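Local coordinates for uncharacterized protein Atu2129 (Agrobacterium tumefaciens, PDB 3DNH) that is of unknown function but has a CREG-like beta-barrel related to pyridoxamine 5'-phosphate oxidase, a family of the FMN-binding clan, at residues V35-R40 and I61-D66; A42-L47 and I89-A94; Y53-A58 and T77-N82; L107-R112 and L149-V154; A113-P118 and D143-R148. All coordinates share one frame; numbering follows the deposited sequence.

Interaction 1: V35-R40 and I61-D66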
# COMPACT_ATOMS: atom_id res chain seq x y z
N VAL A 35 -12.15 -7.74 2.02
CA VAL A 35 -10.81 -7.13 1.85
C VAL A 35 -9.73 -8.15 2.16
O VAL A 35 -8.67 -8.19 1.50
CB VAL A 35 -10.61 -5.90 2.79
CG1 VAL A 35 -9.20 -5.34 2.66
CG2 VAL A 35 -11.63 -4.81 2.45
N LEU A 36 -9.97 -8.93 3.21
CA LEU A 36 -9.04 -9.95 3.60
C LEU A 36 -8.74 -10.91 2.44
O LEU A 36 -7.55 -11.23 2.18
CB LEU A 36 -9.55 -10.74 4.79
CG LEU A 36 -8.73 -11.95 5.25
CD1 LEU A 36 -7.41 -11.58 5.89
CD2 LEU A 36 -9.64 -12.72 6.25
N HIS A 37 -9.78 -11.33 1.76
CA HIS A 37 -9.63 -12.38 0.76
C HIS A 37 -9.24 -11.89 -0.63
O HIS A 37 -8.83 -12.70 -1.48
CB HIS A 37 -10.88 -13.25 0.70
CG HIS A 37 -10.99 -14.24 1.84
ND1 HIS A 37 -10.57 -15.56 1.71
CD2 HIS A 37 -11.44 -14.12 3.11
CE1 HIS A 37 -10.75 -16.19 2.87
NE2 HIS A 37 -11.28 -15.34 3.73
N THR A 38 -9.41 -10.60 -0.87
CA THR A 38 -9.29 -10.09 -2.22
C THR A 38 -8.20 -9.03 -2.34
O THR A 38 -8.11 -8.35 -3.37
CB THR A 38 -10.65 -9.55 -2.80
OG1 THR A 38 -11.14 -8.47 -1.97
CG2 THR A 38 -11.71 -10.67 -2.88
N SER A 39 -7.39 -8.87 -1.31
CA SER A 39 -6.25 -7.91 -1.40
C SER A 39 -4.93 -8.62 -1.72
O SER A 39 -4.53 -9.52 -0.98
CB SER A 39 -6.14 -7.05 -0.12
OG SER A 39 -7.41 -6.40 0.12
N ARG A 40 -4.26 -8.22 -2.81
CA ARG A 40 -2.91 -8.74 -3.15
C ARG A 40 -1.79 -8.06 -2.37
O ARG A 40 -0.93 -8.72 -1.81
CB ARG A 40 -2.57 -8.63 -4.66
CG ARG A 40 -2.97 -9.86 -5.52
CD ARG A 40 -2.41 -9.75 -7.04
NE ARG A 40 -2.30 -11.07 -7.67
CZ ARG A 40 -3.20 -11.57 -8.51
NH1 ARG A 40 -3.01 -12.78 -9.04
NH2 ARG A 40 -4.26 -10.85 -8.87
N ILE A 61 0.34 -10.79 -0.32
CA ILE A 61 -0.42 -11.56 0.69
C ILE A 61 -0.96 -12.88 0.13
O ILE A 61 -1.69 -12.90 -0.91
CB ILE A 61 -1.62 -10.68 1.18
CG1 ILE A 61 -1.09 -9.56 2.09
CG2 ILE A 61 -2.66 -11.49 1.98
CD1 ILE A 61 -0.36 -10.06 3.37
N GLY A 62 -0.58 -13.98 0.80
CA GLY A 62 -1.26 -15.27 0.58
C GLY A 62 -2.35 -15.47 1.65
O GLY A 62 -2.32 -14.83 2.69
N ILE A 63 -3.35 -16.32 1.39
CA ILE A 63 -4.37 -16.62 2.40
C ILE A 63 -4.51 -18.13 2.53
O ILE A 63 -4.61 -18.83 1.51
CB ILE A 63 -5.77 -15.98 2.10
CG1 ILE A 63 -5.71 -14.48 1.88
CG2 ILE A 63 -6.64 -16.06 3.32
CD1 ILE A 63 -5.64 -13.65 3.21
N GLU A 64 -4.54 -18.64 3.76
CA GLU A 64 -4.77 -20.06 3.98
C GLU A 64 -6.29 -20.36 4.08
O GLU A 64 -7.09 -19.43 4.29
CB GLU A 64 -3.98 -20.50 5.23
CG GLU A 64 -2.50 -20.03 5.17
CD GLU A 64 -1.67 -20.51 6.36
OE1 GLU A 64 -0.50 -20.90 6.14
OE2 GLU A 64 -2.21 -20.51 7.50
N PRO A 65 -6.71 -21.63 3.90
CA PRO A 65 -8.14 -22.01 3.90
C PRO A 65 -8.96 -21.40 5.05
O PRO A 65 -10.06 -20.98 4.81
CB PRO A 65 -8.10 -23.52 4.01
CG PRO A 65 -6.82 -23.88 3.27
CD PRO A 65 -5.85 -22.80 3.61
N ASP A 66 -8.41 -21.32 6.26
CA ASP A 66 -9.11 -20.70 7.41
C ASP A 66 -9.09 -19.14 7.42
O ASP A 66 -9.51 -18.53 8.41
CB ASP A 66 -8.59 -21.25 8.76
CG ASP A 66 -7.18 -20.78 9.08
OD1 ASP A 66 -6.65 -21.13 10.13
OD2 ASP A 66 -6.60 -20.08 8.24
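The imidazole of His37 and the side chain of Ile63 meet at about a right angle, with the methyl CG2 coming obliquely at the ring corner CE1, 4.1 Å away. The polar hold on the ring comes from outside the two segments: ND1 is hydrogen-bonded to Asp225 OD2, which probably helps set the turn of the imidazole.

The preceding residue, Leu36, takes the other branch of the same isoleucine. Ile63 CG1 stands anti to its own carbonyl carbon (chi1 -55°), and CD1 beyond it reaches 3.8 Å from Leu36 CD1, the two side chains crossing obliquely. That methyl also sits against the helix backbone, 3.3 Å from Leu36 O. Ile63 thus straddles the last turn, one branch on the leucine and its carbonyl, the other on the histidine.

Farther along, the two segments are joined by one backbone bond, Ile61 N to Arg40 O, at 2.8 Å. Ile61 CB packs on the carbonyls of this turn, 3.6 Å from Arg40 O and 3.8 Å from Ser39 O. Ser39 OG in turn donates to Val35 O at 2.6 Å, tying Ser39 back to the helix at Val35. The guanidinium of Arg40 leads elsewhere, with NH1 bonded to Ser228 O and Arg131 O.

Helix 28-38 here packs by Leu36 and His37 on the end of strand 54-63, a buried helix-on-barrel contact within the split-barrel fold related to pyridoxamine 5'-phosphate oxidase.

Interaction 2: A42-L47 and I89-A94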
# COMPACT_ATOMS: atom_id res chain seq x y z
N ALA A 42 -0.11 -5.61 0.55
CA ALA A 42 -0.24 -5.22 1.94
C ALA A 42 0.92 -4.30 2.35
O ALA A 42 2.05 -4.51 1.95
CB ALA A 42 -0.22 -6.47 2.81
N ALA A 43 0.61 -3.28 3.13
CA ALA A 43 1.59 -2.56 3.89
C ALA A 43 1.97 -3.45 5.08
O ALA A 43 1.12 -4.13 5.67
CB ALA A 43 0.99 -1.24 4.37
N LEU A 44 3.25 -3.49 5.42
CA LEU A 44 3.76 -4.31 6.50
C LEU A 44 4.63 -3.38 7.32
O LEU A 44 5.57 -2.76 6.77
CB LEU A 44 4.70 -5.39 5.93
CG LEU A 44 5.04 -6.68 6.69
CD1 LEU A 44 6.50 -7.15 6.43
CD2 LEU A 44 4.70 -6.70 8.19
N ALA A 45 4.34 -3.33 8.61
CA ALA A 45 5.13 -2.58 9.56
C ALA A 45 5.78 -3.51 10.58
O ALA A 45 5.18 -4.48 11.08
CB ALA A 45 4.27 -1.52 10.27
N THR A 46 7.00 -3.14 10.93
CA THR A 46 7.91 -3.95 11.68
C THR A 46 8.57 -2.93 12.65
O THR A 46 8.42 -1.70 12.48
CB THR A 46 8.79 -4.52 10.55
OG1 THR A 46 8.60 -5.93 10.33
CG2 THR A 46 10.13 -3.97 10.36
N LEU A 47 9.26 -3.41 13.69
CA LEU A 47 9.90 -2.50 14.65
C LEU A 47 11.42 -2.56 14.57
O LEU A 47 12.02 -3.64 14.56
CB LEU A 47 9.44 -2.78 16.09
CG LEU A 47 7.95 -2.61 16.50
CD1 LEU A 47 7.74 -3.16 17.93
CD2 LEU A 47 7.48 -1.14 16.43
N ILE A 89 4.02 -7.08 14.57
CA ILE A 89 3.85 -6.48 13.23
C ILE A 89 2.45 -5.92 13.05
O ILE A 89 1.54 -6.24 13.83
CB ILE A 89 4.14 -7.49 12.06
CG1 ILE A 89 3.16 -8.68 12.01
CG2 ILE A 89 5.60 -8.01 12.15
CD1 ILE A 89 3.17 -9.43 10.61
N SER A 90 2.27 -5.09 12.01
CA SER A 90 0.96 -4.66 11.58
C SER A 90 0.90 -4.74 10.05
O SER A 90 1.89 -4.46 9.38
CB SER A 90 0.67 -3.22 12.04
OG SER A 90 -0.64 -2.80 11.64
N VAL A 91 -0.26 -5.12 9.49
CA VAL A 91 -0.44 -5.08 8.03
C VAL A 91 -1.70 -4.32 7.69
O VAL A 91 -2.65 -4.32 8.48
CB VAL A 91 -0.53 -6.51 7.37
CG1 VAL A 91 0.71 -7.30 7.64
CG2 VAL A 91 -1.75 -7.29 7.91
N THR A 92 -1.69 -3.61 6.56
CA THR A 92 -2.91 -3.01 6.06
C THR A 92 -3.14 -3.57 4.68
O THR A 92 -2.29 -3.49 3.81
CB THR A 92 -2.90 -1.48 6.07
OG1 THR A 92 -2.72 -1.05 7.42
CG2 THR A 92 -4.25 -0.87 5.49
N LEU A 93 -4.32 -4.17 4.54
CA LEU A 93 -4.77 -4.69 3.29
C LEU A 93 -5.80 -3.75 2.68
O LEU A 93 -6.69 -3.23 3.38
CB LEU A 93 -5.35 -6.07 3.52
CG LEU A 93 -4.35 -7.21 3.62
CD1 LEU A 93 -3.45 -7.07 4.85
CD2 LEU A 93 -5.15 -8.54 3.74
N ALA A 94 -5.70 -3.51 1.37
CA ALA A 94 -6.70 -2.70 0.69
C ALA A 94 -6.80 -3.12 -0.78
O ALA A 94 -5.81 -3.64 -1.31
CB ALA A 94 -6.35 -1.23 0.81
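Ile89 lies against Ala45 and Leu44 of the adjacent antiparallel strand, and its side chain can be followed outward. CB sits 3.3 Å from Ala45 O. From there CG2 stays against the same oxygen, 3.7 Å from Ala45 O, and also comes to 4.1 Å from Thr46 OG1. The other branch, CG1, lies between the backbone N and the carbonyl carbon (chi1 64°), and CD1 at its tip comes to 4.0 Å from Leu44 CD2. The same leucine methyl also reaches Val91 CG1 at 4.1 Å, so Leu44 bridges Ile89 and Val91 on one face of the sheet.

Beneath these side chains the strands are held by two hydrogen-bonded pairs. Ala45 and Ser90 exchange bonds both ways, the shorter being Ala45 N to Ser90 O at 2.8 Å. Ala43 and Thr92 do the same, Ala43 N to Thr92 O measuring 3.0 Å. Between them Val91 CA gives a CA-H...O contact to Ala43 O.

The face bearing Ala43, Ala45, Ser90 and Thr92 turns to the second subunit. There Ser90 OG and Thr92 OG1 both bond to Thr56 OG1 of that subunit, and Ala43 packs on Ala43 of the second subunit.

Chemically the two faces differ: Leu44, Ile89 and Val91 make one apolar, whereas the other is a small-residue, hydroxyl-bearing surface that meets the second subunit. Thr46 OG1 is buried with no polar partner in the model.

Interaction 3: Y53-A58 and T77-N82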
# COMPACT_ATOMS: atom_id res chain seq x y z
N TYR A 53 11.75 3.12 16.30
CA TYR A 53 10.92 3.59 15.19
C TYR A 53 10.25 2.41 14.47
O TYR A 53 10.83 1.28 14.42
CB TYR A 53 11.76 4.36 14.16
CG TYR A 53 12.17 5.78 14.51
CD1 TYR A 53 11.64 6.87 13.83
CD2 TYR A 53 13.07 6.02 15.54
CE1 TYR A 53 12.02 8.17 14.14
CE2 TYR A 53 13.47 7.32 15.87
CZ TYR A 53 12.93 8.38 15.17
OH TYR A 53 13.29 9.65 15.48
N PRO A 54 9.06 2.65 13.88
CA PRO A 54 8.50 1.61 13.03
C PRO A 54 9.27 1.58 11.72
O PRO A 54 10.00 2.54 11.40
CB PRO A 54 7.03 2.05 12.81
CG PRO A 54 7.01 3.52 13.10
CD PRO A 54 8.20 3.87 13.95
N TYR A 55 9.12 0.48 10.98
CA TYR A 55 9.76 0.37 9.69
C TYR A 55 8.77 -0.33 8.77
O TYR A 55 8.25 -1.38 9.11
CB TYR A 55 11.10 -0.43 9.78
CG TYR A 55 11.72 -0.67 8.43
CD1 TYR A 55 12.57 0.28 7.85
CD2 TYR A 55 11.41 -1.83 7.68
CE1 TYR A 55 13.13 0.07 6.59
CE2 TYR A 55 11.97 -2.04 6.42
CZ TYR A 55 12.81 -1.09 5.88
OH TYR A 55 13.34 -1.29 4.63
N THR A 56 8.49 0.27 7.61
CA THR A 56 7.47 -0.23 6.71
C THR A 56 8.04 -0.79 5.42
O THR A 56 9.12 -0.37 4.94
CB THR A 56 6.43 0.85 6.37
OG1 THR A 56 7.10 2.03 5.93
CG2 THR A 56 5.60 1.17 7.57
N THR A 57 7.29 -1.73 4.83
CA THR A 57 7.52 -2.16 3.43
C THR A 57 6.18 -2.48 2.77
O THR A 57 5.14 -2.36 3.41
CB THR A 57 8.58 -3.34 3.31
OG1 THR A 57 8.94 -3.52 1.93
CG2 THR A 57 8.06 -4.67 3.88
N ALA A 58 6.22 -2.84 1.49
CA ALA A 58 5.09 -3.42 0.78
C ALA A 58 5.38 -4.88 0.44
O ALA A 58 6.49 -5.21 0.03
CB ALA A 58 4.76 -2.63 -0.50
N THR A 77 16.81 -8.80 4.35
CA THR A 77 16.12 -7.51 4.37
C THR A 77 15.94 -6.98 5.81
O THR A 77 15.93 -7.74 6.80
CB THR A 77 14.77 -7.54 3.65
OG1 THR A 77 13.84 -8.35 4.37
CG2 THR A 77 14.93 -8.03 2.19
N LEU A 78 15.83 -5.66 5.90
CA LEU A 78 15.58 -4.99 7.16
C LEU A 78 14.33 -5.51 7.88
O LEU A 78 14.38 -5.76 9.07
CB LEU A 78 15.46 -3.49 6.91
CG LEU A 78 16.64 -2.53 7.11
CD1 LEU A 78 17.90 -3.17 7.72
CD2 LEU A 78 16.98 -1.74 5.85
N HIS A 79 13.21 -5.66 7.17
CA HIS A 79 12.00 -6.13 7.86
C HIS A 79 12.18 -7.57 8.38
O HIS A 79 11.82 -7.85 9.50
CB HIS A 79 10.72 -5.97 7.04
CG HIS A 79 10.82 -6.48 5.64
ND1 HIS A 79 11.68 -5.94 4.70
CD2 HIS A 79 10.14 -7.46 5.00
CE1 HIS A 79 11.54 -6.58 3.55
NE2 HIS A 79 10.61 -7.51 3.71
N ALA A 80 12.76 -8.46 7.56
CA ALA A 80 13.11 -9.82 8.02
C ALA A 80 13.91 -9.77 9.32
O ALA A 80 13.54 -10.44 10.30
CB ALA A 80 13.87 -10.59 6.96
N ARG A 81 15.00 -8.97 9.31
CA ARG A 81 15.82 -8.74 10.48
C ARG A 81 14.97 -8.27 11.65
O ARG A 81 15.08 -8.83 12.75
CB ARG A 81 16.91 -7.68 10.19
CG ARG A 81 18.11 -7.58 11.21
CD ARG A 81 17.84 -6.66 12.43
NE ARG A 81 17.19 -5.40 12.03
CZ ARG A 81 17.83 -4.34 11.55
NH1 ARG A 81 19.16 -4.36 11.42
NH2 ARG A 81 17.15 -3.26 11.20
N ASN A 82 14.15 -7.24 11.42
CA ASN A 82 13.35 -6.64 12.51
C ASN A 82 12.48 -7.71 13.15
O ASN A 82 12.47 -7.85 14.39
CB ASN A 82 12.50 -5.46 12.02
CG ASN A 82 13.34 -4.24 11.67
OD1 ASN A 82 14.50 -4.16 12.04
ND2 ASN A 82 12.75 -3.30 10.91
O HOH W 1 12.99 -3.64 3.49
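Tyr55 and Thr57 of a barrel strand pack on Leu78, His79 and Asn82 of the first turns of helix 78-85, a buried strand-on-helix contact without a direct hydrogen bond between the segments. The short axes come within 9.2 Å of each other.

Thr57 sets its methyl CG2 over the centre of the His79 ring, 3.6 Å from the centroid and only 9° off the ring normal, a CH-pi contact. Thr77 OG1 lies above the opposite face, shifted toward the rim, so the imidazole is held between two threonines of different segments. The histidine CG lies between its backbone N and carbonyl carbon (chi1 49°).

The phenol of Tyr55 is touched off-centre by Leu78 CB, 3.7 Å from Tyr55 CZ. At the base of the same side chain, Asn82 ND2 comes to 3.5 Å from Tyr55 CB, with amide and ring planes nearly perpendicular. Asn82 OD1 is turned away to Arg81, whose NE and NH2 both donate to it, and this grip fixes the amide. A water in the plane of the phenol joins the two rings, 2.6 Å from Tyr55 OH and 2.9 Å from His79 ND1. Tyr55 also packs on Gln155 of the second subunit.

Thr77 is the N-cap, its OG1 accepting a weak bond from Ala80 N. An N-capped helix thus packs on a strand of the closed antiparallel barrel, consistent with the family's split-barrel fold.

Interaction 4: L107-R112 and L149-V154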
# COMPACT_ATOMS: atom_id res chain seq x y z
N LEU A 107 -8.21 -2.54 5.72
CA LEU A 107 -8.23 -3.47 6.82
C LEU A 107 -6.87 -3.51 7.48
O LEU A 107 -5.87 -3.87 6.84
CB LEU A 107 -8.72 -4.85 6.34
CG LEU A 107 -8.54 -6.02 7.29
CD1 LEU A 107 -9.61 -5.90 8.41
CD2 LEU A 107 -8.67 -7.31 6.55
N THR A 108 -6.81 -3.10 8.75
CA THR A 108 -5.57 -3.20 9.51
C THR A 108 -5.62 -4.39 10.47
O THR A 108 -6.56 -4.51 11.26
CB THR A 108 -5.23 -1.87 10.26
OG1 THR A 108 -5.09 -0.83 9.30
CG2 THR A 108 -3.92 -2.00 11.02
N LEU A 109 -4.61 -5.26 10.39
CA LEU A 109 -4.49 -6.42 11.26
C LEU A 109 -3.19 -6.30 12.03
O LEU A 109 -2.12 -6.17 11.44
CB LEU A 109 -4.54 -7.73 10.45
CG LEU A 109 -5.68 -7.91 9.42
CD1 LEU A 109 -5.40 -9.13 8.56
CD2 LEU A 109 -7.03 -8.09 10.13
N VAL A 110 -3.30 -6.31 13.36
CA VAL A 110 -2.15 -6.20 14.24
C VAL A 110 -1.91 -7.54 14.92
O VAL A 110 -2.85 -8.14 15.41
CB VAL A 110 -2.35 -5.05 15.25
CG1 VAL A 110 -1.20 -4.98 16.24
CG2 VAL A 110 -2.56 -3.73 14.50
N GLY A 111 -0.67 -8.01 14.97
CA GLY A 111 -0.37 -9.27 15.69
C GLY A 111 1.08 -9.68 15.64
O GLY A 111 1.97 -8.82 15.70
N ARG A 112 1.34 -10.98 15.57
CA ARG A 112 2.72 -11.50 15.51
C ARG A 112 3.03 -12.22 14.21
O ARG A 112 2.16 -12.87 13.63
CB ARG A 112 3.06 -12.36 16.73
CG ARG A 112 3.18 -11.54 18.01
CD ARG A 112 3.25 -12.37 19.27
NE ARG A 112 3.30 -11.45 20.41
CZ ARG A 112 4.40 -10.83 20.84
NH1 ARG A 112 4.29 -9.97 21.85
NH2 ARG A 112 5.59 -11.05 20.29
N LEU A 149 0.61 -14.40 9.71
CA LEU A 149 0.16 -13.42 10.66
C LEU A 149 -0.66 -14.14 11.72
O LEU A 149 -1.62 -14.84 11.39
CB LEU A 149 -0.66 -12.31 9.97
CG LEU A 149 -1.28 -11.29 10.93
CD1 LEU A 149 -0.24 -10.54 11.75
CD2 LEU A 149 -2.16 -10.33 10.14
N ARG A 150 -0.26 -13.97 12.98
CA ARG A 150 -1.12 -14.32 14.09
C ARG A 150 -1.87 -13.05 14.47
O ARG A 150 -1.31 -12.17 15.11
CB ARG A 150 -0.28 -14.78 15.28
CG ARG A 150 -1.10 -15.54 16.29
CD ARG A 150 -0.39 -15.78 17.62
NE ARG A 150 1.07 -15.93 17.53
CZ ARG A 150 1.89 -15.81 18.57
NH1 ARG A 150 1.40 -15.56 19.77
NH2 ARG A 150 3.20 -15.95 18.43
N THR A 151 -3.14 -12.95 14.08
CA THR A 151 -3.88 -11.69 14.24
C THR A 151 -4.32 -11.55 15.70
O THR A 151 -4.92 -12.49 16.26
CB THR A 151 -5.11 -11.64 13.31
OG1 THR A 151 -4.67 -11.59 11.94
CG2 THR A 151 -5.96 -10.40 13.59
N GLU A 152 -4.04 -10.39 16.30
CA GLU A 152 -4.44 -10.13 17.67
C GLU A 152 -5.42 -8.96 17.77
O GLU A 152 -6.10 -8.81 18.78
CB GLU A 152 -3.21 -9.88 18.56
CG GLU A 152 -2.25 -11.03 18.59
CD GLU A 152 -1.07 -10.77 19.47
OE1 GLU A 152 -0.13 -10.08 19.04
OE2 GLU A 152 -1.08 -11.29 20.59
N GLY A 153 -5.51 -8.14 16.74
CA GLY A 153 -6.40 -6.99 16.79
C GLY A 153 -6.68 -6.55 15.39
O GLY A 153 -5.85 -6.75 14.48
N VAL A 154 -7.86 -5.99 15.19
CA VAL A 154 -8.38 -5.72 13.83
C VAL A 154 -8.98 -4.33 13.82
O VAL A 154 -9.72 -3.97 14.75
CB VAL A 154 -9.54 -6.70 13.46
CG1 VAL A 154 -10.16 -6.40 12.05
CG2 VAL A 154 -9.09 -8.10 13.56
O HOH W 2 1.40 -11.41 21.91
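Backbone bonds between Val110 and the pair Glu152 and Gly153 mark a classic beta bulge. Val110 O accepts both Glu152 N at 2.7 Å and Gly153 N at 3.0 Å, while Val110 N donates to Gly153 O almost straight (173°). Beyond the bulge, regular pairing resumes: Arg112 and Arg150 exchange bonds in both directions, and Gly111 CA comes to 3.1 Å from Arg150 O.

Apolar contacts line one face. Leu149 CG is anti to its backbone N (chi1 175°), and its CD2 comes to 3.5 Å from Leu109 CB. On the other flank Leu109 CD2 runs beside Val154 CG2, and Leu107 CD1 touches Val154 CG1 at 3.7 Å.

Arg112 and Arg150 share the other face, and Glu152 reaches in from the bulge. Arg112 CD sits over one face of the Arg150 guanidinium, offset toward the rim. Glu152 OE1, hydrogen-bonded to Tyr53 OH of the second subunit, makes a long salt bridge to Arg112 NE, 3.9 Å, and Arg150 NH2 has its own partner in Asp114.

Helix 28-38 covers the apolar face through Leu36 on Leu107 and Leu109, with helix 169-172 beside it at Leu109 and Val154; strand 88-93 pairs with the other edge of strand 106-115.

Interaction 5: A113-P118 and D143-R148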
# COMPACT_ATOMS: atom_id res chain seq x y z
N ALA A 113 4.25 -12.03 13.72
CA ALA A 113 4.76 -12.74 12.56
C ALA A 113 5.36 -14.04 13.05
O ALA A 113 6.48 -14.06 13.61
CB ALA A 113 5.83 -11.91 11.90
N ASP A 114 4.62 -15.14 12.83
CA ASP A 114 5.05 -16.46 13.19
C ASP A 114 5.71 -17.09 11.97
O ASP A 114 5.10 -17.23 10.91
CB ASP A 114 3.85 -17.33 13.59
CG ASP A 114 3.30 -17.00 14.97
OD1 ASP A 114 4.08 -16.63 15.86
OD2 ASP A 114 2.07 -17.14 15.18
N ARG A 115 6.93 -17.55 12.14
CA ARG A 115 7.60 -18.27 11.08
C ARG A 115 6.92 -19.62 10.78
O ARG A 115 6.66 -20.43 11.68
CB ARG A 115 9.06 -18.44 11.47
CG ARG A 115 9.94 -18.61 10.30
CD ARG A 115 10.50 -17.31 9.75
NE ARG A 115 11.71 -17.74 9.08
CZ ARG A 115 12.92 -17.76 9.63
NH1 ARG A 115 13.10 -17.28 10.85
NH2 ARG A 115 13.94 -18.22 8.95
N ILE A 116 6.57 -19.83 9.51
CA ILE A 116 6.01 -21.10 9.08
C ILE A 116 7.12 -22.18 9.14
O ILE A 116 8.19 -21.99 8.55
CB ILE A 116 5.39 -20.97 7.68
CG1 ILE A 116 4.11 -20.08 7.75
CG2 ILE A 116 5.05 -22.34 7.08
CD1 ILE A 116 3.42 -19.86 6.43
N GLY A 117 6.88 -23.27 9.87
CA GLY A 117 7.82 -24.40 10.00
C GLY A 117 8.15 -25.13 8.69
O GLY A 117 7.34 -25.12 7.77
N PRO A 118 9.36 -25.73 8.60
CA PRO A 118 9.93 -26.43 7.43
C PRO A 118 8.93 -27.33 6.67
O PRO A 118 8.87 -27.26 5.43
CB PRO A 118 11.04 -27.29 8.04
CG PRO A 118 11.42 -26.64 9.32
CD PRO A 118 10.30 -25.70 9.74
N ASP A 143 17.87 -17.71 0.95
CA ASP A 143 17.28 -17.26 2.23
C ASP A 143 15.82 -16.80 2.22
O ASP A 143 15.45 -15.93 2.98
CB ASP A 143 18.19 -16.26 2.98
CG ASP A 143 17.91 -16.24 4.52
OD1 ASP A 143 16.89 -16.83 4.97
OD2 ASP A 143 18.70 -15.64 5.28
N THR A 144 14.99 -17.43 1.39
CA THR A 144 13.56 -17.10 1.38
C THR A 144 12.99 -17.44 2.77
O THR A 144 13.29 -18.52 3.31
CB THR A 144 12.76 -17.81 0.21
OG1 THR A 144 12.50 -19.19 0.51
CG2 THR A 144 13.49 -17.76 -1.10
N ARG A 145 12.24 -16.52 3.36
CA ARG A 145 11.58 -16.72 4.69
C ARG A 145 10.06 -16.60 4.58
O ARG A 145 9.55 -15.72 3.91
CB ARG A 145 12.10 -15.73 5.73
CG ARG A 145 13.56 -15.96 6.11
CD ARG A 145 13.95 -15.27 7.38
NE ARG A 145 15.39 -15.39 7.55
CZ ARG A 145 16.12 -14.62 8.34
NH1 ARG A 145 15.55 -13.67 9.07
NH2 ARG A 145 17.43 -14.80 8.41
N LEU A 146 9.36 -17.48 5.28
CA LEU A 146 7.92 -17.60 5.15
C LEU A 146 7.25 -17.37 6.52
O LEU A 146 7.65 -17.98 7.51
CB LEU A 146 7.66 -19.01 4.69
CG LEU A 146 6.49 -19.37 3.80
CD1 LEU A 146 5.80 -18.15 3.20
CD2 LEU A 146 7.08 -20.31 2.74
N TYR A 147 6.24 -16.51 6.58
CA TYR A 147 5.62 -16.13 7.87
C TYR A 147 4.11 -16.16 7.78
O TYR A 147 3.59 -15.83 6.76
CB TYR A 147 5.95 -14.70 8.20
CG TYR A 147 7.40 -14.33 8.17
CD1 TYR A 147 8.14 -14.24 9.35
CD2 TYR A 147 8.01 -13.97 6.96
CE1 TYR A 147 9.49 -13.84 9.32
CE2 TYR A 147 9.30 -13.62 6.92
CZ TYR A 147 10.05 -13.54 8.10
OH TYR A 147 11.34 -13.15 8.01
N ARG A 148 3.40 -16.51 8.85
CA ARG A 148 1.97 -16.19 8.85
C ARG A 148 1.64 -15.20 9.97
O ARG A 148 2.33 -15.13 11.01
CB ARG A 148 1.05 -17.45 8.84
CG ARG A 148 1.29 -18.37 9.98
CD ARG A 148 0.22 -19.48 10.11
NE ARG A 148 0.31 -20.48 9.06
CZ ARG A 148 1.03 -21.61 9.14
NH1 ARG A 148 1.77 -21.90 10.20
NH2 ARG A 148 1.03 -22.44 8.12
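Ile116 packs on the guanidinium of Arg148: its CG1 stands over the centre of the group, 3.7 Å from Arg148 CZ, the two side chains crossing at about a right angle. Arg148 reaches it with CG lodged between its backbone N and carbonyl carbon (chi1 58°) and a further bend about CG-CD (chi3 71°). Further along Ile116, CD1 touches Leu146 CG at 4.1 Å.

On the other face of the strand pair Arg115 packs against Tyr147 and Arg145. Its CD comes to 3.6 Å from Tyr147 CE1, and one face of its guanidinium is covered by Arg145 CD, 3.3 Å from Arg115 NH2. The two guanidinium planes are 27° apart. Ala113 CB adds a contact with Tyr147 CD1.

Backbone bonds position these side chains. Asp114 and Arg148 form a hydrogen-bonded pair, with Asp114 N to Arg148 O at 2.9 Å, and Ile116 N donates to Leu146 O at 2.9 Å, beyond the last residue of the strand.

Farther out, acids meet the arginines. Arg148 NH2 bridges to Glu64 OE1 and Glu120 OE1, Arg115 NH1 to Glu84 OE2, and Asp114 OD1 to Arg150. Arg145 NE has a weak bond to Asp143 OD1.

Arg115 NH2 and Arg145 NE are both donors, 3.5 Å apart. Such close like charges would be expected to repel, and the nearby carboxylates Glu84 and Asp143 probably offset this.

How the interactions relate
From the N terminus, the chain leaves helix 28-38 and interaction 1 closes the first loop, bringing it to the far end of strand 54-63. Interaction 2 opens inside that loop and ends beyond it, so the two cross, and it pairs strand 41-47 with strand 88-93. Interaction 3 lies within the span of interaction 2 and crosses interaction 1, setting helix 78-85 on the barrel. Interactions 4 and 5 follow in series after the first three, both joining strands 106-115 and 144-157, interaction 5 within the span of interaction 4. Arg150 to Asp114 links these two, and Glu64 to Arg148 ties interaction 1 to interaction 5. Interactions 2, 3 and 4 also touch the second subunit.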